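Local coordinates for 455aa long hypothetical phospho-sugar mutase (Sulfolobus tokodaii, PDB 2F7L), which interconverts the 6-phosphates and 1-phosphates of glucosamine and galactosamine, a magnesium-dependent step in making UDP-N-acetylglucosamine and UDP-N-acetylgalactosamine, at residues 174-179 with 230-235. Residues are numbered along the deposited sequence; the frame is centred on the assembly and turned at random.
Sequences KVLIDP and KTLKVD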
loop_
_atom_site.group_PDB
_atom_site.type_symbol
_atom_site.label_atom_id
_atom_site.label_comp_id
_atom_site.label_asym_id
_atom_site.label_seq_id
_atom_site.Cartn_x
_atom_site.Cartn_y
_atom_site.Cartn_z
ATOM N N LYS A 174 -12.498 -10.295 19.594
ATOM C CA LYS A 174 -11.823 -11.553 19.308
ATOM C C LYS A 174 -11.341 -11.431 17.847
ATOM O O LYS A 174 -12.127 -11.618 16.919
ATOM C CB LYS A 174 -12.816 -12.708 19.460
ATOM C CG LYS A 174 -12.162 -14.053 19.738
ATOM C CD LYS A 174 -13.119 -15.233 19.509
ATOM C CE LYS A 174 -12.363 -16.582 19.569
ATOM N NZ LYS A 174 -13.125 -17.799 19.111
ATOM N N VAL A 175 -10.062 -11.123 17.636
ATOM C CA VAL A 175 -9.542 -10.932 16.276
ATOM C C VAL A 175 -8.533 -11.946 15.768
ATOM O O VAL A 175 -7.866 -12.621 16.551
ATOM C CB VAL A 175 -8.867 -9.519 16.108
ATOM C CG1 VAL A 175 -9.880 -8.411 16.346
ATOM C CG2 VAL A 175 -7.695 -9.367 17.056
ATOM N N LEU A 176 -8.426 -12.053 14.445
ATOM C CA LEU A 176 -7.429 -12.942 13.824
ATOM C C LEU A 176 -6.525 -12.065 12.952
ATOM O O LEU A 176 -7.000 -11.189 12.230
ATOM C CB LEU A 176 -8.074 -14.047 12.980
ATOM C CG LEU A 176 -7.052 -14.804 12.126
ATOM C CD1 LEU A 176 -7.482 -16.218 11.796
ATOM C CD2 LEU A 176 -6.870 -14.013 10.845
ATOM N N ILE A 177 -5.220 -12.301 13.043
ATOM C CA ILE A 177 -4.235 -11.539 12.290
ATOM C C ILE A 177 -3.355 -12.435 11.410
ATOM O O ILE A 177 -2.729 -13.383 11.888
ATOM C CB ILE A 177 -3.362 -10.731 13.251
ATOM C CG1 ILE A 177 -4.227 -9.712 14.005
ATOM C CG2 ILE A 177 -2.268 -10.040 12.494
ATOM C CD1 ILE A 177 -3.484 -8.889 15.058
ATOM N N ASP A 178 -3.344 -12.128 10.112
ATOM C CA ASP A 178 -2.565 -12.866 9.119
ATOM C C ASP A 178 -1.484 -11.947 8.563
ATOM O O ASP A 178 -1.682 -11.271 7.549
ATOM C CB ASP A 178 -3.485 -13.342 7.991
ATOM C CG ASP A 178 -2.783 -14.277 6.994
ATOM O OD1 ASP A 178 -1.584 -14.578 7.170
ATOM O OD2 ASP A 178 -3.449 -14.715 6.028
ATOM N N PRO A 179 -0.322 -11.897 9.241
ATOM C CA PRO A 179 0.798 -11.055 8.822
ATOM C C PRO A 179 1.602 -11.645 7.676
ATOM O O PRO A 179 2.640 -11.095 7.288
ATOM C CB PRO A 179 1.606 -10.922 10.100
ATOM C CG PRO A 179 1.399 -12.230 10.733
ATOM C CD PRO A 179 -0.060 -12.461 10.575
ATOM N N LYS A 230 -13.780 -17.938 10.097
ATOM C CA LYS A 230 -15.093 -18.486 10.392
ATOM C C LYS A 230 -15.027 -19.579 11.451
ATOM O O LYS A 230 -15.688 -19.482 12.481
ATOM C CB LYS A 230 -15.746 -19.036 9.114
ATOM C CG LYS A 230 -17.271 -18.864 9.099
ATOM C CD LYS A 230 -17.968 -19.598 7.940
ATOM C CE LYS A 230 -17.565 -19.038 6.571
ATOM N NZ LYS A 230 -16.118 -19.260 6.215
ATOM N N THR A 231 -14.219 -20.607 11.221
ATOM C CA THR A 231 -14.144 -21.693 12.186
ATOM C C THR A 231 -13.837 -21.245 13.614
ATOM O O THR A 231 -14.216 -21.923 14.561
ATOM C CB THR A 231 -13.134 -22.809 11.758
ATOM O OG1 THR A 231 -12.177 -23.023 12.808
ATOM C CG2 THR A 231 -12.438 -22.458 10.446
ATOM N N LEU A 232 -13.180 -20.099 13.768
ATOM C CA LEU A 232 -12.849 -19.575 15.090
ATOM C C LEU A 232 -13.807 -18.479 15.557
ATOM O O LEU A 232 -13.588 -17.888 16.614
ATOM C CB LEU A 232 -11.429 -19.001 15.104
ATOM C CG LEU A 232 -10.191 -19.902 15.118
ATOM C CD1 LEU A 232 -8.944 -19.046 14.888
ATOM C CD2 LEU A 232 -10.106 -20.646 16.435
ATOM N N LYS A 233 -14.846 -18.183 14.779
ATOM C CA LYS A 233 -15.812 -17.147 15.163
ATOM C C LYS A 233 -15.170 -15.877 15.730
ATOM O O LYS A 233 -15.451 -15.459 16.852
ATOM C CB LYS A 233 -16.784 -17.708 16.189
ATOM C CG LYS A 233 -17.606 -18.825 15.641
ATOM C CD LYS A 233 -17.990 -19.845 16.694
ATOM C CE LYS A 233 -18.661 -21.022 15.995
ATOM N NZ LYS A 233 -19.713 -20.542 15.022
ATOM N N VAL A 234 -14.310 -15.261 14.944
ATOM C CA VAL A 234 -13.638 -14.059 15.362
ATOM C C VAL A 234 -14.521 -12.877 14.962
ATOM O O VAL A 234 -15.282 -12.978 14.005
ATOM C CB VAL A 234 -12.263 -14.024 14.682
ATOM C CG1 VAL A 234 -11.965 -12.668 14.136
ATOM C CG2 VAL A 234 -11.217 -14.449 15.670
ATOM N N ASP A 235 -14.446 -11.772 15.697
ATOM C CA ASP A 235 -15.262 -10.596 15.385
ATOM C C ASP A 235 -14.735 -9.854 14.158
ATOM O O ASP A 235 -15.484 -9.189 13.436
ATOM C CB ASP A 235 -15.300 -9.634 16.574
ATOM C CG ASP A 235 -15.711 -10.316 17.855
ATOM O OD1 ASP A 235 -16.677 -11.105 17.809
ATOM O OD2 ASP A 235 -15.081 -10.065 18.911
#
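Lys174 and Asp235 are joined by two hydrogen bonds that use both backbone polar atoms of the lysine. Lys174 N donates to Asp235 OD2 (2.7 Å), approaching that oxygen from above the carboxylate plane; Asp235 CG stands beside the backbone N of Asp235 (chi1 -52°), which turns the carboxylate back to the strand. Lys174 O accepts from Asp235 N (2.6 Å), the donor lying in the carbonyl plane. A third bond comes from the lysine side chain: CG stands anti to the backbone N (chi1 -157°) and the chain runs on extended, bringing CD to 3.5 Å from Lys233 O and NZ to Leu232 O (2.5 Å). That carbonyl lies just past the end of helix 223-231, where Lys233, at positive phi, closes a Schellman motif, its N bonded back to Lys230 O. Val234 sets both methyls against the strand backbone, its CG2 4.2 Å from Leu176 CB, and Leu232 CD1 touches Leu176 CD1 loosely (4.4 Å). In the second alpha/beta/alpha domain, away from the magnesium and phosphoserine sites, the contact joins the start of strand 174-178 to the turn from helix 223-231 into its parallel neighbour, strand 236-239; strand 198-201 flanks the other edge.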